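Local coordinates for probable oxidoreductase protein (Rhizobium etli, PDB 4FB5) that probably acts as an oxidoreductase of the GFO/IDH/MocA family, with a Rossmann-fold domain expected to bind a nicotinamide adenine dinucleotide, at residues V147-Y152 and R351-A356; P237-S242 and R247-H252; M380-S383 and R387-I390; M160-K165 and N301-Y306; D133-L138 and D369-E374. One frame throughout, in Å; residues are numbered along the deposited sequence.

Contact 1: V147-Y152 and R351-A356; sequences VAALGY and RELIRA
Val147 and Ala149 face Leu353 and Ala356, and the contact between these two segments is wholly apolar. Leu353 supplies its CD1 methyl to both residues of the strand side: Val147 CG1 lies 4.0 Å from Leu353 CD1, and Ala149 CB is 4.1 Å from the same CD1. The leucine reaches this position because its CG is anti to the backbone N (chi1 170°), and its side chain runs past that of Val147 in the opposite direction. Ala356, one helical turn further on, presents CB to the two valine methyls, 4.1 Å from Val147 CG1 and 4.2 Å from Val147 CG2. No hydrogen bond crosses between the segments.

Polar interactions stay on the other side of helix 344-358. Arg355 NE donates to Glu352 OE1 at 2.9 Å within a salt bridge, coming from above the carboxylate plane. The guanidinium groups of Arg351 and Arg355 lie face over face; Asp53 forms a salt bridge with Arg351 NH2, which would offset part of the charge gathered there, and makes a weaker, long ion pair with Arg355. Glu352 OE2 accepts from the backbone N of Ser363.

Strand 148-150 is the outermost strand of the parallel Rossmann sheet on this side, hydrogen-bonded through Ala149 to Val121 and Cys123 of strand 120-123. Helix 344-358 packs against this edge strand through Val147 and Ala149, while Ala148 and Leu150 turn to Phe367 at the start of helix 367-385.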
# COMPACT_ATOMS: atom_id res chain seq x y z
N VAL A 147 33.68 10.85 -25.16
CA VAL A 147 32.26 10.52 -25.04
C VAL A 147 31.49 11.65 -24.37
O VAL A 147 32.07 12.50 -23.69
CB VAL A 147 32.05 9.22 -24.24
CG1 VAL A 147 30.75 9.29 -23.45
CG2 VAL A 147 32.04 8.02 -25.18
N ALA A 148 30.17 11.66 -24.56
CA ALA A 148 29.31 12.69 -23.97
C ALA A 148 27.98 12.13 -23.45
O ALA A 148 27.11 11.71 -24.24
CB ALA A 148 29.05 13.82 -24.97
N ALA A 149 27.81 12.14 -22.13
CA ALA A 149 26.63 11.54 -21.48
C ALA A 149 25.75 12.56 -20.76
O ALA A 149 26.19 13.62 -20.34
CB ALA A 149 27.06 10.46 -20.52
N LEU A 150 24.48 12.22 -20.63
CA LEU A 150 23.57 13.05 -19.89
C LEU A 150 23.12 12.35 -18.63
O LEU A 150 23.16 11.12 -18.56
CB LEU A 150 22.38 13.36 -20.75
CG LEU A 150 22.81 14.29 -21.86
CD1 LEU A 150 21.89 14.16 -23.01
CD2 LEU A 150 22.83 15.67 -21.31
N GLY A 151 22.71 13.13 -17.63
CA GLY A 151 22.31 12.61 -16.33
C GLY A 151 20.84 12.29 -16.32
O GLY A 151 20.01 12.97 -15.68
N TYR A 152 20.49 11.24 -17.04
CA TYR A 152 19.16 10.70 -16.95
C TYR A 152 19.27 9.51 -16.00
O TYR A 152 19.26 8.37 -16.45
CB TYR A 152 18.64 10.28 -18.33
CG TYR A 152 18.21 11.43 -19.18
CD1 TYR A 152 17.08 12.17 -18.86
CD2 TYR A 152 18.94 11.81 -20.33
CE1 TYR A 152 16.68 13.26 -19.64
CE2 TYR A 152 18.55 12.90 -21.11
CZ TYR A 152 17.41 13.62 -20.75
OH TYR A 152 16.97 14.69 -21.50
N ARG A 351 29.48 4.83 -13.07
CA ARG A 351 30.07 3.61 -13.54
C ARG A 351 29.80 3.48 -15.04
O ARG A 351 30.74 3.32 -15.81
CB ARG A 351 29.60 2.39 -12.74
CG ARG A 351 30.17 1.06 -13.23
CD ARG A 351 31.67 1.03 -13.10
NE ARG A 351 32.33 -0.05 -13.87
CZ ARG A 351 32.69 0.02 -15.16
NH1 ARG A 351 32.44 1.12 -15.88
NH2 ARG A 351 33.29 -1.01 -15.74
N GLU A 352 28.56 3.63 -15.48
CA GLU A 352 28.31 3.35 -16.89
C GLU A 352 29.03 4.34 -17.81
O GLU A 352 29.25 4.05 -18.99
CB GLU A 352 26.82 3.31 -17.19
CG GLU A 352 26.12 2.16 -16.50
CD GLU A 352 26.48 0.78 -17.04
OE1 GLU A 352 26.94 -0.06 -16.24
OE2 GLU A 352 26.27 0.53 -18.24
N LEU A 353 29.39 5.49 -17.27
CA LEU A 353 30.06 6.50 -18.06
C LEU A 353 31.49 6.04 -18.30
O LEU A 353 32.04 6.26 -19.40
CB LEU A 353 30.08 7.84 -17.32
CG LEU A 353 30.99 8.89 -17.98
CD1 LEU A 353 30.69 8.94 -19.43
CD2 LEU A 353 30.85 10.28 -17.39
N ILE A 354 32.07 5.42 -17.29
CA ILE A 354 33.39 4.90 -17.40
C ILE A 354 33.42 3.73 -18.38
O ILE A 354 34.38 3.60 -19.15
CB ILE A 354 33.93 4.52 -16.05
CG1 ILE A 354 34.14 5.81 -15.25
CG2 ILE A 354 35.23 3.74 -16.21
CD1 ILE A 354 33.91 5.70 -13.82
N ARG A 355 32.37 2.91 -18.37
CA ARG A 355 32.29 1.86 -19.35
C ARG A 355 32.41 2.47 -20.72
O ARG A 355 33.26 2.06 -21.51
CB ARG A 355 31.02 1.03 -19.24
CG ARG A 355 31.26 -0.38 -18.69
CD ARG A 355 29.95 -1.16 -18.49
NE ARG A 355 29.53 -1.15 -17.09
CZ ARG A 355 30.06 -1.91 -16.13
NH1 ARG A 355 31.05 -2.75 -16.41
NH2 ARG A 355 29.62 -1.83 -14.87
N ALA A 356 31.57 3.45 -21.01
CA ALA A 356 31.59 4.12 -22.31
C ALA A 356 33.00 4.56 -22.68
O ALA A 356 33.53 4.16 -23.72
CB ALA A 356 30.65 5.32 -22.30

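Contact 2: P237-S242 and R247-H252; sequences PDRPLS and RAVENH
Leu241 and Arg247 cross obliquely, Leu241 CD2 resting 4.2 Å from Arg247 CB, so the leucine meets the base of the arginine and not its charged end. The arginine chain bends at chi2 and chi3 and turns that end away, where Arg247 NH1 forms a salt bridge with Glu250 OE2 whose hydrogen-bond geometry is weak. Arg239 sits directly across from Arg247 in an antiparallel hydrogen-bonded pair, both side chains leaving the same face; its guanidinium finds its partners elsewhere, NH2 donating to the carbonyls of Asp189 and Ile192. At the next pair, non-hydrogen-bonded, the side chains of Asp238 and Ala248 diverge, and Asp238 OD1 makes a salt bridge with Arg246.

Backbone bonds hold this two-stranded hairpin. Arg239 N reaches Arg247 O at 2.9 Å, and Arg247 N returns to Arg239 O at 3.1 Å with a nearly straight angle of 174°. A third bond, from Val249 N to Pro237 O (2.8 Å), extends the pairing past the strand ends.

Along the chain the hairpin is inserted between strands 225-233 and 254-261, neighbours in the large mixed sheet; Phe193, Phe194 and Ser198 border it, and His252 continues toward Ala206 at the start of helix 206-221.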
# COMPACT_ATOMS: atom_id res chain seq x y z
N PRO A 237 -1.82 32.40 -12.91
CA PRO A 237 -1.47 33.35 -14.02
C PRO A 237 -0.18 34.12 -13.76
O PRO A 237 0.50 34.52 -14.71
CB PRO A 237 -2.65 34.32 -14.06
CG PRO A 237 -3.75 33.65 -13.23
CD PRO A 237 -3.09 32.75 -12.22
N ASP A 238 0.16 34.34 -12.49
CA ASP A 238 1.26 35.26 -12.16
C ASP A 238 1.87 34.84 -10.86
O ASP A 238 1.27 34.04 -10.18
CB ASP A 238 0.83 36.76 -12.18
CG ASP A 238 -0.18 37.16 -11.03
OD1 ASP A 238 -0.83 36.27 -10.39
OD2 ASP A 238 -0.35 38.39 -10.79
N ARG A 239 3.01 35.38 -10.46
CA ARG A 239 3.56 35.06 -9.13
C ARG A 239 4.34 36.25 -8.58
O ARG A 239 4.92 37.00 -9.35
CB ARG A 239 4.46 33.83 -9.21
CG ARG A 239 4.20 32.94 -10.41
CD ARG A 239 4.71 31.53 -10.18
NE ARG A 239 5.03 31.29 -8.78
CZ ARG A 239 4.81 30.14 -8.14
NH1 ARG A 239 4.25 29.13 -8.78
NH2 ARG A 239 5.14 30.02 -6.86
N PRO A 240 4.35 36.44 -7.25
CA PRO A 240 5.09 37.63 -6.79
C PRO A 240 6.59 37.63 -7.18
O PRO A 240 7.18 36.58 -7.39
CB PRO A 240 4.95 37.53 -5.26
CG PRO A 240 4.84 36.05 -5.02
CD PRO A 240 3.92 35.58 -6.13
N LEU A 241 7.13 38.84 -7.29
CA LEU A 241 8.56 39.16 -7.41
C LEU A 241 9.16 39.49 -6.05
O LEU A 241 8.56 40.20 -5.21
CB LEU A 241 8.76 40.40 -8.31
CG LEU A 241 8.39 40.24 -9.78
CD1 LEU A 241 7.96 41.56 -10.48
CD2 LEU A 241 9.46 39.42 -10.54
N SER A 242 10.37 39.00 -5.84
CA SER A 242 11.03 39.13 -4.56
C SER A 242 11.34 40.59 -4.27
O SER A 242 11.41 41.01 -3.12
CB SER A 242 12.29 38.30 -4.55
OG SER A 242 13.03 38.53 -5.72
N ARG A 247 4.70 39.15 -11.62
CA ARG A 247 4.96 38.85 -13.04
C ARG A 247 4.10 37.72 -13.58
O ARG A 247 3.93 36.69 -12.93
CB ARG A 247 6.42 38.45 -13.24
CG ARG A 247 7.04 39.02 -14.48
CD ARG A 247 7.89 38.03 -15.20
NE ARG A 247 9.31 38.28 -15.09
CZ ARG A 247 10.20 37.87 -15.99
NH1 ARG A 247 9.82 37.22 -17.08
NH2 ARG A 247 11.48 38.10 -15.79
N ALA A 248 3.63 37.89 -14.80
CA ALA A 248 2.99 36.81 -15.60
C ALA A 248 3.81 35.53 -15.65
O ALA A 248 4.99 35.57 -15.98
CB ALA A 248 2.76 37.28 -17.02
N VAL A 249 3.19 34.40 -15.33
CA VAL A 249 3.85 33.12 -15.62
C VAL A 249 3.81 32.85 -17.12
O VAL A 249 2.76 32.97 -17.73
CB VAL A 249 3.24 31.93 -14.83
CG1 VAL A 249 4.12 30.68 -14.98
CG2 VAL A 249 3.08 32.31 -13.34
N GLU A 250 4.95 32.46 -17.69
CA GLU A 250 5.17 32.44 -19.14
C GLU A 250 5.07 31.03 -19.75
O GLU A 250 4.93 30.84 -20.98
CB GLU A 250 6.57 33.01 -19.42
CG GLU A 250 6.63 34.50 -19.21
CD GLU A 250 8.02 35.11 -19.43
OE1 GLU A 250 8.89 34.50 -20.09
OE2 GLU A 250 8.25 36.23 -18.92
N ASN A 251 5.09 30.09 -18.81
CA ASN A 251 5.45 28.71 -18.86
C ASN A 251 4.25 27.93 -18.44
O ASN A 251 3.24 28.50 -17.92
CB ASN A 251 6.39 28.49 -17.66
CG ASN A 251 7.71 28.08 -18.06
OD1 ASN A 251 7.94 27.91 -19.22
ND2 ASN A 251 8.61 27.91 -17.13
N HIS A 252 4.42 26.62 -18.48
CA HIS A 252 3.37 25.69 -18.11
C HIS A 252 3.89 24.68 -17.08
O HIS A 252 4.92 24.04 -17.28
CB HIS A 252 2.84 25.01 -19.37
CG HIS A 252 2.01 25.92 -20.21
ND1 HIS A 252 2.54 26.64 -21.26
CD2 HIS A 252 0.70 26.27 -20.12
CE1 HIS A 252 1.58 27.38 -21.80
NE2 HIS A 252 0.46 27.18 -21.12

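Contact 3: M380-S383 and R387-I390; sequences MAQS and RRWI
Gln382 CG is anti to the backbone N (chi1 178°) and the chain stays extended beyond it, which carries the side chain across Ile390; in turn Ile390 CG1 is beside its own backbone N (chi1 -65°), directing CD1 at the glutamine. The two side chains cross at about a right angle, with Gln382 CD 3.4 Å from Ile390 CD1. The inner part of the isoleucine lies against the helix as well, Ile390 CG1 being 4.0 Å from Ser383 CB.

The amide end of Gln382 approaches the edge of the Arg388 guanidinium, Gln382 NE2 to Arg388 NH2 being 3.8 Å, with the two planes 88° apart. These are two donors and are not bonded to each other. Glu386, in the turn, joins them: its OE2 accepts from Gln382 NE2 and its OE1 forms a salt bridge with Arg388 NH2. With an alanine here instead of Gln382, Glu386 OE2 is likely to lose this donor and a gap to open beside Ile390 CD1.

This is the C-terminal end of helix 367-385: Arg387, with positive phi, leaves the helical path, and the chain folds back to pack Ile390 on the helix. Arg388 N donates weakly to Ser383 O at 3.3 Å. Ser383 OG also accepts from the backbone N of Thr230 in strand 225-233.

Arg387 forms a salt bridge with Glu391 of the second subunit and a cation-pi contact with its Trp389. The chemistry thus divides in two: Glu386 bridges Gln382 and Arg388 beside Ile390, whose CG1 lies over one guanidinium face, and the charge of Arg387 serves the subunit interface.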
# COMPACT_ATOMS: atom_id res chain seq x y z
N MSE A 380 6.20 18.35 -28.54
CA MSE A 380 5.10 18.45 -27.60
C MSE A 380 4.63 19.88 -27.39
O MSE A 380 3.45 20.14 -27.39
CB MSE A 380 5.45 17.76 -26.29
CG MSE A 380 5.64 16.26 -26.46
SE MSE A 380 6.61 15.36 -24.97
CE MSE A 380 7.09 13.66 -25.86
N ALA A 381 5.56 20.81 -27.23
CA ALA A 381 5.16 22.20 -27.07
C ALA A 381 4.43 22.71 -28.35
O ALA A 381 3.31 23.32 -28.30
CB ALA A 381 6.34 23.03 -26.77
N GLN A 382 5.05 22.42 -29.48
CA GLN A 382 4.48 22.87 -30.72
C GLN A 382 3.11 22.25 -30.76
O GLN A 382 2.07 22.94 -30.95
CB GLN A 382 5.33 22.40 -31.90
CG GLN A 382 4.72 22.82 -33.21
CD GLN A 382 5.54 22.41 -34.45
OE1 GLN A 382 6.32 21.44 -34.42
NE2 GLN A 382 5.29 23.12 -35.56
N SER A 383 3.09 20.95 -30.50
CA SER A 383 1.87 20.24 -30.49
C SER A 383 0.76 20.97 -29.77
O SER A 383 -0.41 20.76 -30.12
CB SER A 383 2.12 18.88 -29.88
OG SER A 383 0.90 18.22 -29.67
N ARG A 387 -2.30 23.18 -31.50
CA ARG A 387 -3.49 22.41 -31.22
C ARG A 387 -3.74 21.23 -32.16
O ARG A 387 -4.87 20.95 -32.54
CB ARG A 387 -4.69 23.34 -31.15
CG ARG A 387 -4.89 23.84 -29.74
CD ARG A 387 -6.06 24.83 -29.58
NE ARG A 387 -7.38 24.26 -29.90
CZ ARG A 387 -8.20 23.64 -29.04
NH1 ARG A 387 -7.86 23.46 -27.76
NH2 ARG A 387 -9.38 23.20 -29.47
N ARG A 388 -2.69 20.50 -32.52
CA ARG A 388 -2.86 19.40 -33.48
C ARG A 388 -1.86 18.25 -33.20
O ARG A 388 -0.80 18.48 -32.62
CB ARG A 388 -2.69 19.93 -34.93
CG ARG A 388 -1.32 20.62 -35.20
CD ARG A 388 -1.00 21.00 -36.63
NE ARG A 388 0.43 21.37 -36.73
CZ ARG A 388 1.36 20.66 -37.40
NH1 ARG A 388 1.01 19.56 -38.13
NH2 ARG A 388 2.65 21.08 -37.37
N TRP A 389 -2.16 17.03 -33.63
CA TRP A 389 -1.14 15.97 -33.60
C TRP A 389 0.08 16.42 -34.33
O TRP A 389 -0.05 17.12 -35.31
CB TRP A 389 -1.67 14.71 -34.28
CG TRP A 389 -2.49 13.90 -33.40
CD1 TRP A 389 -3.83 13.97 -33.26
CD2 TRP A 389 -2.04 12.87 -32.52
NE1 TRP A 389 -4.26 13.03 -32.35
CE2 TRP A 389 -3.18 12.33 -31.89
CE3 TRP A 389 -0.78 12.34 -32.21
CZ2 TRP A 389 -3.10 11.31 -30.93
CZ3 TRP A 389 -0.69 11.31 -31.28
CH2 TRP A 389 -1.84 10.81 -30.64
N ILE A 390 1.25 15.96 -33.91
CA ILE A 390 2.53 16.25 -34.60
C ILE A 390 3.40 15.02 -34.68
O ILE A 390 3.68 14.42 -33.66
CB ILE A 390 3.33 17.30 -33.83
CG1 ILE A 390 2.57 18.64 -33.85
CG2 ILE A 390 4.76 17.33 -34.35
CD1 ILE A 390 3.38 19.87 -34.08

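Contact 4: M160-K165 and N301-Y306; sequences MRHIRK and NEFELY
Helix 158-168 lies against the large mixed sheet of the chain, and His162 and Ile163 on it meet Phe303 of strand 302-307 in a buried contact. The phenylalanine is gripped in two ways. His162 brings the edge of its imidazole: CD2 is 3.8 Å from Phe303 CZ, which lies near the imidazole plane, while the histidine carbon meets the phenyl ring obliquely. The two side chains cross at about a right angle. Ile163 covers one phenyl face, with Ile163 CG1 4.1 Å from Phe303 CD1 and displaced toward the rim of the ring; its CD1 reaches further down, 4.1 Å from Phe303 CB.

Phe303 places its ring there with CG between the backbone N and the carbonyl carbon (chi1 71°), lifting it off the strand toward the helix. A serine in its place would probably leave Ile163 and the imidazole edge of His162 facing a gap between helix and sheet.

The far end of the histidine has a different task: NE2 is hydrogen-bonded to Glu314 OE2 of the third subunit, and its ring also meets that of His326. Ile163 continues onto Tyr295 of neighbouring strand 291-296 and Leu221 of helix 206-221. Helices laid over one face of a broad, largely antiparallel sheet fit the α/β C-terminal domain of GFO/IDH/MocA proteins.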
# COMPACT_ATOMS: atom_id res chain seq x y z
N MSE A 160 14.79 -0.98 -12.63
CA MSE A 160 14.48 -0.58 -13.94
C MSE A 160 15.22 -1.46 -14.96
O MSE A 160 14.62 -1.86 -15.94
CB MSE A 160 14.77 0.92 -14.07
CG MSE A 160 14.23 1.57 -15.31
SE MSE A 160 12.25 1.48 -15.32
CE MSE A 160 12.04 2.74 -13.80
N ARG A 161 16.51 -1.78 -14.74
CA ARG A 161 17.18 -2.74 -15.63
C ARG A 161 16.46 -4.10 -15.62
O ARG A 161 16.34 -4.75 -16.65
CB ARG A 161 18.71 -2.92 -15.44
CG ARG A 161 19.41 -2.11 -14.36
CD ARG A 161 20.04 -0.82 -14.92
NE ARG A 161 21.41 -0.57 -14.44
CZ ARG A 161 22.53 -0.91 -15.12
NH1 ARG A 161 22.48 -1.52 -16.30
NH2 ARG A 161 23.73 -0.64 -14.61
N HIS A 162 15.95 -4.49 -14.46
CA HIS A 162 15.19 -5.69 -14.43
C HIS A 162 13.87 -5.56 -15.13
O HIS A 162 13.38 -6.53 -15.65
CB HIS A 162 14.97 -6.18 -13.04
CG HIS A 162 14.62 -7.63 -12.98
ND1 HIS A 162 15.48 -8.62 -13.42
CD2 HIS A 162 13.52 -8.26 -12.53
CE1 HIS A 162 14.92 -9.80 -13.25
NE2 HIS A 162 13.73 -9.61 -12.70
N ILE A 163 13.26 -4.37 -15.15
CA ILE A 163 12.03 -4.21 -15.93
C ILE A 163 12.29 -4.43 -17.42
O ILE A 163 11.57 -5.19 -18.09
CB ILE A 163 11.31 -2.89 -15.64
CG1 ILE A 163 10.67 -3.02 -14.25
CG2 ILE A 163 10.20 -2.67 -16.65
CD1 ILE A 163 10.22 -1.73 -13.53
N ARG A 164 13.35 -3.80 -17.91
CA ARG A 164 13.75 -3.92 -19.32
C ARG A 164 13.95 -5.36 -19.69
O ARG A 164 13.43 -5.79 -20.70
CB ARG A 164 15.04 -3.21 -19.56
CG ARG A 164 15.18 -2.75 -20.94
CD ARG A 164 16.46 -2.00 -21.04
NE ARG A 164 17.49 -2.79 -21.69
CZ ARG A 164 17.85 -2.61 -22.96
NH1 ARG A 164 17.26 -1.69 -23.71
NH2 ARG A 164 18.79 -3.36 -23.47
N LYS A 165 14.69 -6.10 -18.86
CA LYS A 165 14.91 -7.51 -19.07
C LYS A 165 13.61 -8.33 -19.14
O LYS A 165 13.38 -9.04 -20.14
CB LYS A 165 15.87 -8.08 -18.02
CG LYS A 165 16.29 -9.58 -18.19
CD LYS A 165 17.37 -9.98 -17.14
CE LYS A 165 17.38 -11.49 -16.83
NZ LYS A 165 17.57 -12.36 -18.07
N ASN A 301 12.59 0.92 -4.66
CA ASN A 301 13.20 -0.38 -4.50
C ASN A 301 12.25 -1.54 -4.71
O ASN A 301 12.50 -2.60 -4.25
CB ASN A 301 13.99 -0.44 -3.19
CG ASN A 301 15.22 0.47 -3.23
OD1 ASN A 301 15.25 1.51 -2.61
ND2 ASN A 301 16.23 0.08 -4.02
N GLU A 302 11.17 -1.33 -5.44
CA GLU A 302 10.22 -2.40 -5.70
C GLU A 302 9.53 -2.17 -7.03
O GLU A 302 9.66 -1.10 -7.63
CB GLU A 302 9.20 -2.57 -4.57
CG GLU A 302 8.59 -1.28 -4.12
CD GLU A 302 7.58 -1.43 -2.99
OE1 GLU A 302 6.35 -1.39 -3.29
OE2 GLU A 302 8.01 -1.56 -1.80
N PHE A 303 8.88 -3.21 -7.52
CA PHE A 303 7.94 -3.09 -8.61
C PHE A 303 6.99 -4.24 -8.53
O PHE A 303 7.20 -5.15 -7.79
CB PHE A 303 8.60 -3.01 -9.95
CG PHE A 303 9.21 -4.28 -10.38
CD1 PHE A 303 8.59 -5.05 -11.39
CD2 PHE A 303 10.40 -4.71 -9.81
CE1 PHE A 303 9.14 -6.25 -11.80
CE2 PHE A 303 10.97 -5.89 -10.21
CZ PHE A 303 10.34 -6.68 -11.22
N GLU A 304 5.92 -4.13 -9.27
CA GLU A 304 4.84 -5.08 -9.20
C GLU A 304 4.68 -5.67 -10.58
O GLU A 304 4.61 -4.92 -11.54
CB GLU A 304 3.55 -4.38 -8.78
CG GLU A 304 3.54 -3.79 -7.42
CD GLU A 304 2.13 -3.34 -7.02
OE1 GLU A 304 1.24 -4.20 -6.86
OE2 GLU A 304 1.90 -2.11 -6.87
N LEU A 305 4.61 -6.99 -10.66
CA LEU A 305 4.55 -7.73 -11.92
C LEU A 305 3.39 -8.71 -11.96
O LEU A 305 3.27 -9.53 -11.06
CB LEU A 305 5.86 -8.52 -12.12
CG LEU A 305 5.84 -9.61 -13.21
CD1 LEU A 305 5.92 -8.98 -14.53
CD2 LEU A 305 6.97 -10.59 -13.08
N TYR A 306 2.56 -8.60 -12.98
CA TYR A 306 1.39 -9.50 -13.12
C TYR A 306 1.52 -10.42 -14.30
O TYR A 306 1.70 -9.94 -15.43
CB TYR A 306 0.11 -8.72 -13.34
CG TYR A 306 -1.10 -9.62 -13.44
CD1 TYR A 306 -1.97 -9.74 -12.36
CD2 TYR A 306 -1.35 -10.39 -14.59
CE1 TYR A 306 -3.09 -10.54 -12.41
CE2 TYR A 306 -2.46 -11.20 -14.68
CZ TYR A 306 -3.34 -11.27 -13.59
OH TYR A 306 -4.44 -12.06 -13.65

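Contact 5: D133-L138 and D369-E374; sequences DAERML and DGLRIE
Two helices pack nearly antiparallel here, and Leu371 carries the contact, touching Ala134, Glu135 and Leu138. The axes of the short segments run at 168° and approach to 9.9 Å, joining helix 131-143 of the Rossmann-fold region to helix 367-385 near the C-terminus. The nearest CA atoms, those of Ala134 and Leu371, are 6.4 Å apart, a spacing that the small alanine side chain permits.

Leu371 has CG anti to its backbone N (chi1 175°), and its two methyls meet different partners. CD1 is turned to the Ala134-Glu135 backbone, lying against Ala134 CB and 3.6 Å from Glu135 N. CD2 meets Leu138 CD2 at 4.0 Å, the leucine side chains crossing at about a right angle. Leu138 also touches Phe367 and Lys368 at the beginning of the partner helix.

The polar groups look elsewhere. Asp133 OD1 accepts from Arg136 NH2 at 2.9 Å in a salt bridge within helix 131-143, the guanidinium coming from above the carboxylate plane. On the partner helix, Glu374 OE2 accepts from the backbone N of Met127, and Asp369 OD1 is hydrogen-bonded to His224 NE2.

No hydrogen bond or salt bridge spans the two segments, so their direct association rests on apolar contact by Leu371, while Asp133 and Arg136 pair with each other and Glu374 and Asp369 have polar partners outside the two segments.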
# COMPACT_ATOMS: atom_id res chain seq x y z
N ASP A 133 20.80 24.83 -30.52
CA ASP A 133 21.94 24.83 -29.65
C ASP A 133 22.36 23.38 -29.39
O ASP A 133 23.54 23.05 -29.38
CB ASP A 133 21.62 25.56 -28.35
CG ASP A 133 21.53 27.07 -28.54
OD1 ASP A 133 22.60 27.72 -28.67
OD2 ASP A 133 20.39 27.61 -28.54
N ALA A 134 21.36 22.52 -29.19
CA ALA A 134 21.58 21.14 -28.84
C ALA A 134 22.23 20.45 -30.02
O ALA A 134 23.22 19.70 -29.85
CB ALA A 134 20.28 20.48 -28.47
N GLU A 135 21.68 20.73 -31.20
CA GLU A 135 22.26 20.28 -32.47
C GLU A 135 23.76 20.53 -32.48
O GLU A 135 24.54 19.60 -32.63
CB GLU A 135 21.60 20.96 -33.67
CG GLU A 135 20.16 20.59 -33.84
CD GLU A 135 19.58 21.12 -35.13
OE1 GLU A 135 19.27 22.33 -35.19
OE2 GLU A 135 19.41 20.32 -36.08
N ARG A 136 24.14 21.78 -32.23
CA ARG A 136 25.54 22.18 -32.13
C ARG A 136 26.30 21.35 -31.14
O ARG A 136 27.45 20.99 -31.38
CB ARG A 136 25.66 23.65 -31.73
CG ARG A 136 26.61 24.44 -32.65
CD ARG A 136 26.64 25.91 -32.33
NE ARG A 136 25.30 26.49 -32.36
CZ ARG A 136 24.78 27.21 -31.36
NH1 ARG A 136 25.50 27.45 -30.25
NH2 ARG A 136 23.54 27.68 -31.46
N MSE A 137 25.66 21.01 -30.02
CA MSE A 137 26.39 20.26 -29.01
C MSE A 137 26.73 18.88 -29.55
O MSE A 137 27.85 18.36 -29.35
CB MSE A 137 25.61 20.18 -27.71
CG MSE A 137 25.35 21.54 -27.04
SE MSE A 137 24.14 21.47 -25.44
CE MSE A 137 25.31 20.40 -24.31
N LEU A 138 25.78 18.31 -30.28
CA LEU A 138 25.96 16.98 -30.82
C LEU A 138 27.01 16.97 -31.95
O LEU A 138 27.97 16.17 -31.93
CB LEU A 138 24.62 16.45 -31.32
CG LEU A 138 24.79 15.08 -31.97
CD1 LEU A 138 25.35 14.00 -30.98
CD2 LEU A 138 23.47 14.71 -32.65
N ASP A 369 21.10 10.42 -28.50
CA ASP A 369 19.79 10.03 -28.02
C ASP A 369 19.07 11.12 -27.21
O ASP A 369 17.83 11.26 -27.30
CB ASP A 369 19.90 8.74 -27.27
CG ASP A 369 20.06 7.54 -28.20
OD1 ASP A 369 19.28 7.45 -29.18
OD2 ASP A 369 20.95 6.69 -27.93
N GLY A 370 19.85 11.93 -26.48
CA GLY A 370 19.28 13.05 -25.75
C GLY A 370 18.70 14.09 -26.68
O GLY A 370 17.61 14.67 -26.42
N LEU A 371 19.41 14.36 -27.77
CA LEU A 371 18.93 15.35 -28.73
C LEU A 371 17.64 14.85 -29.32
O LEU A 371 16.67 15.60 -29.55
CB LEU A 371 19.93 15.58 -29.87
CG LEU A 371 19.31 16.55 -30.92
CD1 LEU A 371 19.40 18.03 -30.52
CD2 LEU A 371 19.83 16.32 -32.32
N ARG A 372 17.66 13.57 -29.61
CA ARG A 372 16.45 12.99 -30.16
C ARG A 372 15.28 13.13 -29.14
O ARG A 372 14.17 13.49 -29.53
CB ARG A 372 16.71 11.56 -30.74
CG ARG A 372 15.48 10.85 -31.33
CD ARG A 372 14.74 11.64 -32.34
NE ARG A 372 13.61 10.89 -32.86
CZ ARG A 372 12.34 10.99 -32.43
NH1 ARG A 372 12.00 11.81 -31.42
NH2 ARG A 372 11.39 10.27 -33.02
N ILE A 373 15.57 12.90 -27.86
CA ILE A 373 14.60 13.10 -26.78
C ILE A 373 14.10 14.55 -26.72
O ILE A 373 12.86 14.82 -26.67
CB ILE A 373 15.14 12.64 -25.42
CG1 ILE A 373 14.89 11.14 -25.25
CG2 ILE A 373 14.46 13.41 -24.29
CD1 ILE A 373 15.86 10.41 -24.32
N GLU A 374 15.05 15.49 -26.80
CA GLU A 374 14.63 16.87 -26.81
C GLU A 374 13.87 17.22 -28.05
O GLU A 374 12.93 18.04 -27.99
CB GLU A 374 15.80 17.78 -26.57
CG GLU A 374 16.29 17.58 -25.13
CD GLU A 374 17.37 18.53 -24.73
OE1 GLU A 374 17.25 19.70 -25.15
OE2 GLU A 374 18.32 18.10 -24.00

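Contacts 1 and 5 lie closest together, with centres about 16 Å apart, and meet where Leu150 CD1 is 3.9 Å from Gly370 CA; in them C-terminal helices 344-358 and 367-385 pack on strand 148-150 and helix 131-143 of the probable nucleotide-binding domain. Contact 3 lies further along helix 367-385, its centre about 19 Å from that of contact 5, at the helix end where the chain folds back and reaches the second subunit. Contact 4 reaches contact 1 through the weak, long pair Glu352 OE1 to Arg161 NH2 (3.6 Å) and engages another subunit at its histidine. The hairpin of contact 2 is remote, its centre about 36 Å from that of contact 1 and 24 Å from that of contact 3.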